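Local coordinates for protein phenylalanine ammonia-lyase (Rhodosporidium toruloides, PDB 1Y2M) that catalyses the non-oxidative deamination of L-phenylalanine and L-tyrosine to trans-cinnamic and p-coumaric acid, releasing ammonium, at residues Thr394-Asn397 and Pro398-Asp401; Ile171-Asn174 and Ser175-Gly179; Ala182-Leu185 and Val186-Glu189. All coordinates share one frame; numbering follows the deposited sequence.

All three contacts are local and lie near one another in the aromatic amino acid lyase region of the chain. Interactions 1 and 2 are buried and reach a second subunit; interaction 3 is only partly buried and meets no other chain. Interaction 2 ends helix 162-176 and interaction 3 starts helix 185-197, and leucines of the two helices pack together between them. Interaction 1, in the loop before strand 399-401, rests on the first of these helix ends. The chemistry follows position: a leucine among polar groups round a cis proline in 1, hydroxyls doubling up on helix carbonyls in 2, and apolar and cationic contacts at a helix start in 3.

Interaction 1 (Thr394-Asn397 and Pro398-Asp401); sequences TTDN and PLID
Asn397 and Pro398 are joined by a cis peptide bond, which brings the CA atoms of Asn397 and Pro398 to 3.0 Å and folds the chain back on itself. The loop 394-397 thus runs up to the bend, and strand 399-401 leaves it so that the methyl end of Leu399 reaches back to the residues before the proline. Leu399 carries the contact. With CG placed beside its own backbone N (chi1 -64°), its CD2 is sent back over the loop, 3.3 Å from the carbonyl oxygen Asp396 O. The same methyl meets the methyl of Thr394, CG2 to CD2 at 3.5 Å, closer than a usual carbon-carbon contact; the two side chains slide past each other in opposite directions. Asp396 comes in obliquely, its OD1 3.5 Å from Leu399 CD2. Asp396 CG stands between the backbone N and the carbonyl carbon (chi1 67°), which turns the carboxylate toward the leucine.

The polar ends look elsewhere: Asp396 OD2 forms a salt bridge with Lys263, which also bonds Pro398 O, while OD1 takes a bond from Ser181. Thr394 OG1 is held by Arg178 and His180, and Asn397 OD1 by Gly410 N. Phe314 of the second subunit packs on Leu399.

Asn397 is inferred by similarity to bind (E)-cinnamate, so the cis bend probably helps set its place in the active site. The carboxylate of Asp396, though packed on a methyl, is buried with partners on both oxygens, and the nearby Lys263 would probably favour its charged form.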
loop_
_atom_site.group_PDB
_atom_site.type_symbol
_atom_site.label_atom_id
_atom_site.label_comp_id
_atom_site.label_asym_id
_atom_site.label_seq_id
_atom_site.Cartn_x
_atom_site.Cartn_y
_atom_site.Cartn_z
ATOM N N THR B 394 -9.438 -10.679 -29.903
ATOM C CA THR B 394 -9.300 -9.475 -30.708
ATOM C C THR B 394 -9.446 -8.285 -29.783
ATOM O O THR B 394 -10.475 -8.143 -29.095
ATOM C CB THR B 394 -10.373 -9.397 -31.794
ATOM O OG1 THR B 394 -10.350 -10.594 -32.595
ATOM C CG2 THR B 394 -10.138 -8.198 -32.661
ATOM N N THR B 395 -8.411 -7.449 -29.742
ATOM C CA THR B 395 -8.359 -6.392 -28.766
ATOM C C THR B 395 -8.292 -4.996 -29.351
ATOM O O THR B 395 -8.193 -4.033 -28.571
ATOM C CB THR B 395 -7.165 -6.582 -27.732
ATOM O OG1 THR B 395 -5.888 -6.555 -28.399
ATOM C CG2 THR B 395 -7.342 -7.882 -26.981
ATOM N N ASP B 396 -8.328 -4.861 -30.681
ATOM C CA ASP B 396 -8.481 -3.539 -31.265
ATOM C C ASP B 396 -9.941 -3.070 -31.278
ATOM O O ASP B 396 -10.808 -3.699 -30.661
ATOM C CB ASP B 396 -7.781 -3.445 -32.633
ATOM C CG ASP B 396 -8.415 -4.309 -33.704
ATOM O OD1 ASP B 396 -8.467 -5.571 -33.538
ATOM O OD2 ASP B 396 -8.798 -3.724 -34.755
ATOM N N ASN B 397 -10.207 -1.980 -31.991
ATOM C CA ASN B 397 -11.530 -1.358 -32.027
ATOM C C ASN B 397 -11.511 -0.270 -33.108
ATOM O O ASN B 397 -10.459 0.305 -33.336
ATOM C CB ASN B 397 -11.823 -0.680 -30.672
ATOM C CG ASN B 397 -13.248 -0.277 -30.525
ATOM O OD1 ASN B 397 -14.110 -1.131 -30.407
ATOM N ND2 ASN B 397 -13.520 1.028 -30.576
ATOM N N PRO B 398 -12.655 0.076 -33.699
ATOM C CA PRO B 398 -13.853 -0.763 -33.791
ATOM C C PRO B 398 -13.607 -2.101 -34.473
ATOM O O PRO B 398 -12.619 -2.222 -35.194
ATOM C CB PRO B 398 -14.827 0.099 -34.591
ATOM C CG PRO B 398 -14.005 1.126 -35.272
ATOM C CD PRO B 398 -12.633 1.163 -34.695
ATOM N N LEU B 399 -14.499 -3.066 -34.236
ATOM C CA LEU B 399 -14.371 -4.429 -34.727
ATOM C C LEU B 399 -15.441 -4.716 -35.768
ATOM O O LEU B 399 -16.561 -4.197 -35.682
ATOM C CB LEU B 399 -14.443 -5.392 -33.549
ATOM C CG LEU B 399 -13.296 -5.257 -32.538
ATOM C CD1 LEU B 399 -13.306 -6.281 -31.444
ATOM C CD2 LEU B 399 -11.983 -5.326 -33.254
ATOM N N ILE B 400 -15.076 -5.478 -36.789
ATOM C CA ILE B 400 -15.900 -5.594 -37.993
ATOM C C ILE B 400 -16.514 -6.977 -38.077
ATOM O O ILE B 400 -15.792 -7.982 -38.091
ATOM C CB ILE B 400 -15.047 -5.299 -39.266
ATOM C CG1 ILE B 400 -14.645 -3.808 -39.302
ATOM C CG2 ILE B 400 -15.789 -5.646 -40.521
ATOM C CD1 ILE B 400 -13.296 -3.559 -38.921
ATOM N N ASP B 401 -17.848 -7.016 -38.145
ATOM C CA ASP B 401 -18.610 -8.237 -38.326
ATOM C C ASP B 401 -19.030 -8.287 -39.803
ATOM O O ASP B 401 -20.004 -7.643 -40.209
ATOM C CB ASP B 401 -19.854 -8.260 -37.416
ATOM C CG ASP B 401 -20.692 -9.529 -37.577
ATOM O OD1 ASP B 401 -20.514 -10.301 -38.553
ATOM O OD2 ASP B 401 -21.563 -9.755 -36.721
#

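Interaction 2 (Ile171-Asn174 and Ser175-Gly179)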
loop_
_atom_site.group_PDB
_atom_site.type_symbol
_atom_site.label_atom_id
_atom_site.label_comp_id
_atom_site.label_asym_id
_atom_site.label_seq_id
_atom_site.Cartn_x
_atom_site.Cartn_y
_atom_site.Cartn_z
ATOM N N ILE B 171 1.743 -11.645 -30.432
ATOM C CA ILE B 171 0.327 -11.605 -29.992
ATOM C C ILE B 171 -0.432 -10.653 -30.903
ATOM O O ILE B 171 -1.554 -10.923 -31.296
ATOM C CB ILE B 171 0.207 -11.183 -28.508
ATOM C CG1 ILE B 171 0.824 -12.255 -27.616
ATOM C CG2 ILE B 171 -1.184 -10.773 -28.123
ATOM C CD1 ILE B 171 1.042 -11.790 -26.162
ATOM N N ARG B 172 0.195 -9.532 -31.252
ATOM C CA ARG B 172 -0.474 -8.561 -32.125
ATOM C C ARG B 172 -0.862 -9.224 -33.443
ATOM O O ARG B 172 -2.000 -9.075 -33.896
ATOM C CB ARG B 172 0.419 -7.349 -32.409
ATOM C CG ARG B 172 -0.158 -6.393 -33.430
ATOM C CD ARG B 172 -1.702 -6.381 -33.295
ATOM N NE ARG B 172 -2.096 -5.240 -32.609
ATOM C CZ ARG B 172 -3.262 -4.988 -32.025
ATOM N NH1 ARG B 172 -4.319 -5.811 -31.956
ATOM N NH2 ARG B 172 -3.337 -3.823 -31.481
ATOM N N VAL B 173 0.049 -9.977 -34.054
ATOM C CA VAL B 173 -0.264 -10.669 -35.294
ATOM C C VAL B 173 -1.421 -11.651 -35.096
ATOM O O VAL B 173 -2.370 -11.689 -35.886
ATOM C CB VAL B 173 0.960 -11.396 -35.904
ATOM C CG1 VAL B 173 0.569 -12.267 -37.066
ATOM C CG2 VAL B 173 2.023 -10.362 -36.331
ATOM N N ASN B 174 -1.309 -12.478 -34.068
ATOM C CA ASN B 174 -2.334 -13.473 -33.832
ATOM C C ASN B 174 -3.684 -12.809 -33.712
ATOM O O ASN B 174 -4.644 -13.287 -34.304
ATOM C CB ASN B 174 -2.026 -14.261 -32.576
ATOM C CG ASN B 174 -2.930 -15.481 -32.405
ATOM O OD1 ASN B 174 -2.825 -16.438 -33.158
ATOM N ND2 ASN B 174 -3.798 -15.447 -31.387
ATOM N N SER B 175 -3.750 -11.713 -32.962
ATOM C CA SER B 175 -5.038 -11.033 -32.684
ATOM C C SER B 175 -5.670 -10.406 -33.932
ATOM O O SER B 175 -6.902 -10.182 -33.995
ATOM C CB SER B 175 -4.903 -9.973 -31.591
ATOM O OG SER B 175 -4.109 -8.884 -32.021
ATOM N N LEU B 176 -4.845 -10.134 -34.934
ATOM C CA LEU B 176 -5.332 -9.607 -36.227
ATOM C C LEU B 176 -5.644 -10.668 -37.291
ATOM O O LEU B 176 -6.276 -10.344 -38.306
ATOM C CB LEU B 176 -4.332 -8.587 -36.778
ATOM C CG LEU B 176 -4.110 -7.341 -35.892
ATOM C CD1 LEU B 176 -2.969 -6.521 -36.423
ATOM C CD2 LEU B 176 -5.353 -6.462 -35.749
ATOM N N THR B 177 -5.223 -11.933 -37.063
ATOM C CA THR B 177 -5.506 -12.997 -38.008
ATOM C C THR B 177 -6.956 -13.438 -37.893
ATOM O O THR B 177 -7.437 -14.211 -38.714
ATOM C CB THR B 177 -4.645 -14.249 -37.842
ATOM O OG1 THR B 177 -4.956 -14.878 -36.598
ATOM C CG2 THR B 177 -3.186 -13.896 -37.904
ATOM N N ARG B 178 -7.627 -12.955 -36.852
ATOM C CA ARG B 178 -8.981 -13.403 -36.525
ATOM C C ARG B 178 -10.045 -12.822 -37.436
ATOM O O ARG B 178 -11.183 -13.286 -37.424
ATOM C CB ARG B 178 -9.265 -13.144 -35.023
ATOM C CG ARG B 178 -8.383 -13.955 -34.065
ATOM C CD ARG B 178 -8.329 -13.423 -32.631
ATOM N NE ARG B 178 -9.645 -13.252 -32.023
ATOM C CZ ARG B 178 -10.419 -14.262 -31.606
ATOM N NH1 ARG B 178 -9.976 -15.511 -31.692
ATOM N NH2 ARG B 178 -11.608 -14.015 -31.061
ATOM N N GLY B 179 -9.692 -11.818 -38.249
ATOM C CA GLY B 179 -10.590 -11.314 -39.282
ATOM C C GLY B 179 -11.600 -10.260 -38.854
ATOM O O GLY B 179 -12.573 -9.981 -39.569
#
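Arg172 and Ser175 are bound together twice, one turn apart on helix 162-176. The hydroxyl Ser175 OG donates to the carbonyl oxygen Arg172 O at 2.8 Å and accepts from Arg172 NH1 at 3.1 Å. Placing OG between the backbone N and the carbonyl carbon of Ser175 (chi1 68°) is what aims it back along the helix at that carbonyl. Leu176 N bonds Arg172 O as well, and the two donors approach from the same face of the carbonyl plane. The guanidinium presents its edge to the hydroxyl, with OG lying 22° out of its plane. Bends at chi2 and chi3 fold the arginine chain across Leu176 obliquely, bringing Arg172 CD within 3.4 Å of Leu176 CD1. The serine hydroxyl therefore both satisfies a helix carbonyl and helps to hold NH1 of the buried arginine, whose NH2 is bound by the backbone oxygen of Asn270.

Thr177 repeats the serine's manoeuvre a little further on. Its OG1 donates to Asn174 O at 2.8 Å, only slightly tilted from the carbonyl plane, while Thr177 N reaches the same oxygen from well above that plane. Thr177 CG2, the other branch of the same carbon, set beside the backbone N, lies 4.2 Å from Val173 CG1 where the two side chains cross. These residues run into a type I turn from Leu176 to Gly179, where the positive phi of Gly179 takes the chain out of helical geometry.

Around this helix end, Ile171 leans on helix 273-303 and Asn174 bonds Gly64 N through OD1. Val173 packs on strand 60-62 and on helix 185-197, which also covers Leu176 and Thr177.

Interaction 3 (Ala182-Leu185 and Val186-Glu189)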
loop_
_atom_site.group_PDB
_atom_site.type_symbol
_atom_site.label_atom_id
_atom_site.label_comp_id
_atom_site.label_asym_id
_atom_site.label_seq_id
_atom_site.Cartn_x
_atom_site.Cartn_y
_atom_site.Cartn_z
ATOM N N ALA B 182 -9.682 -5.733 -40.162
ATOM C CA ALA B 182 -9.448 -5.075 -41.458
ATOM C C ALA B 182 -8.038 -4.540 -41.612
ATOM O O ALA B 182 -7.799 -3.509 -42.221
ATOM C CB ALA B 182 -10.483 -3.995 -41.720
ATOM N N VAL B 183 -7.080 -5.301 -41.088
ATOM C CA VAL B 183 -5.669 -5.015 -41.337
ATOM C C VAL B 183 -5.161 -6.009 -42.387
ATOM O O VAL B 183 -5.392 -7.223 -42.260
ATOM C CB VAL B 183 -4.861 -5.134 -40.038
ATOM C CG1 VAL B 183 -3.366 -4.924 -40.319
ATOM C CG2 VAL B 183 -5.354 -4.099 -38.961
ATOM N N ARG B 184 -4.460 -5.522 -43.412
ATOM C CA ARG B 184 -3.996 -6.408 -44.478
ATOM C C ARG B 184 -2.956 -7.427 -44.037
ATOM O O ARG B 184 -2.143 -7.195 -43.148
ATOM C CB ARG B 184 -3.387 -5.632 -45.626
ATOM C CG ARG B 184 -4.319 -4.642 -46.359
ATOM C CD ARG B 184 -3.474 -3.723 -47.248
ATOM N NE ARG B 184 -2.689 -2.822 -46.416
ATOM C CZ ARG B 184 -1.525 -2.263 -46.744
ATOM N NH1 ARG B 184 -0.978 -2.451 -47.939
ATOM N NH2 ARG B 184 -0.920 -1.470 -45.859
ATOM N N LEU B 185 -2.957 -8.546 -44.744
ATOM C CA LEU B 185 -1.980 -9.585 -44.524
ATOM C C LEU B 185 -0.555 -9.069 -44.681
ATOM O O LEU B 185 0.311 -9.435 -43.884
ATOM C CB LEU B 185 -2.202 -10.732 -45.495
ATOM C CG LEU B 185 -1.297 -11.934 -45.323
ATOM C CD1 LEU B 185 -1.474 -12.554 -43.942
ATOM C CD2 LEU B 185 -1.585 -12.954 -46.432
ATOM N N VAL B 186 -0.313 -8.196 -45.646
ATOM C CA VAL B 186 1.015 -7.643 -45.832
ATOM C C VAL B 186 1.551 -6.923 -44.578
ATOM O O VAL B 186 2.772 -6.949 -44.302
ATOM C CB VAL B 186 1.062 -6.735 -47.067
ATOM C CG1 VAL B 186 0.248 -5.512 -46.885
ATOM C CG2 VAL B 186 2.481 -6.398 -47.393
ATOM N N VAL B 187 0.653 -6.292 -43.828
ATOM C CA VAL B 187 1.002 -5.634 -42.576
ATOM C C VAL B 187 1.404 -6.688 -41.516
ATOM O O VAL B 187 2.379 -6.515 -40.756
ATOM C CB VAL B 187 -0.151 -4.741 -42.077
ATOM C CG1 VAL B 187 0.112 -4.198 -40.678
ATOM C CG2 VAL B 187 -0.373 -3.618 -43.035
ATOM N N LEU B 188 0.642 -7.773 -41.434
ATOM C CA LEU B 188 0.944 -8.807 -40.465
ATOM C C LEU B 188 2.270 -9.450 -40.817
ATOM O O LEU B 188 3.112 -9.695 -39.928
ATOM C CB LEU B 188 -0.162 -9.885 -40.420
ATOM C CG LEU B 188 -1.586 -9.355 -40.192
ATOM C CD1 LEU B 188 -2.492 -10.598 -39.908
ATOM C CD2 LEU B 188 -1.682 -8.323 -39.130
ATOM N N GLU B 189 2.482 -9.675 -42.115
ATOM C CA GLU B 189 3.763 -10.158 -42.599
ATOM C C GLU B 189 4.932 -9.221 -42.305
ATOM O O GLU B 189 6.054 -9.669 -42.124
ATOM C CB GLU B 189 3.692 -10.470 -44.114
ATOM C CG GLU B 189 2.789 -11.644 -44.394
ATOM C CD GLU B 189 2.659 -11.924 -45.904
ATOM O OE1 GLU B 189 2.880 -11.001 -46.738
ATOM O OE2 GLU B 189 2.274 -13.059 -46.258
#
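Val183, which precedes the N-cap residue Arg184, packs on Leu188, the fourth residue of helix 185-197, as in a hydrophobic staple. Val183 CG1 lies 4.0 Å from Leu188 CD2 and still nearer, at 3.6 Å, to Val187 CG1, whose side chain it crosses at about a right angle. That methyl thus sits against two neighbouring helix side chains at once.

On another side of the turn, Arg184 runs alongside Val186, both pointing the same way. Val186 CG1 covers one face of the guanidinium, 3.5 Å from Arg184 NH1 and offset toward the rim. This methyl occupies the place between the backbone N and the carbonyl carbon of Val186 (chi1 67°), which is what lays it over the arginine. Val187 CG2 approaches Arg184 NH2 to 3.6 Å, crossing the arginine chain.

Further out, NE of Arg184 forms a salt bridge with Glu264 of helix 264-269, a helix that also receives Val187. Cutting Arg184 back to an alanine would probably leave Glu264 without its salt-bridge mate and the methyl of Val186 without the flat group it covers. Leu176 of helix 162-176 touches both members of the staple, while Leu185 and Leu188 pack on helix 88-107 and strand 82-84. Of the backbone bonds at this helix start, those from Val187 N and Leu188 N to Arg184 O are weak, whereas Glu189 N donates to Leu185 O at 2.8 Å in a nearly straight bond, with an N-H...O angle of 172°.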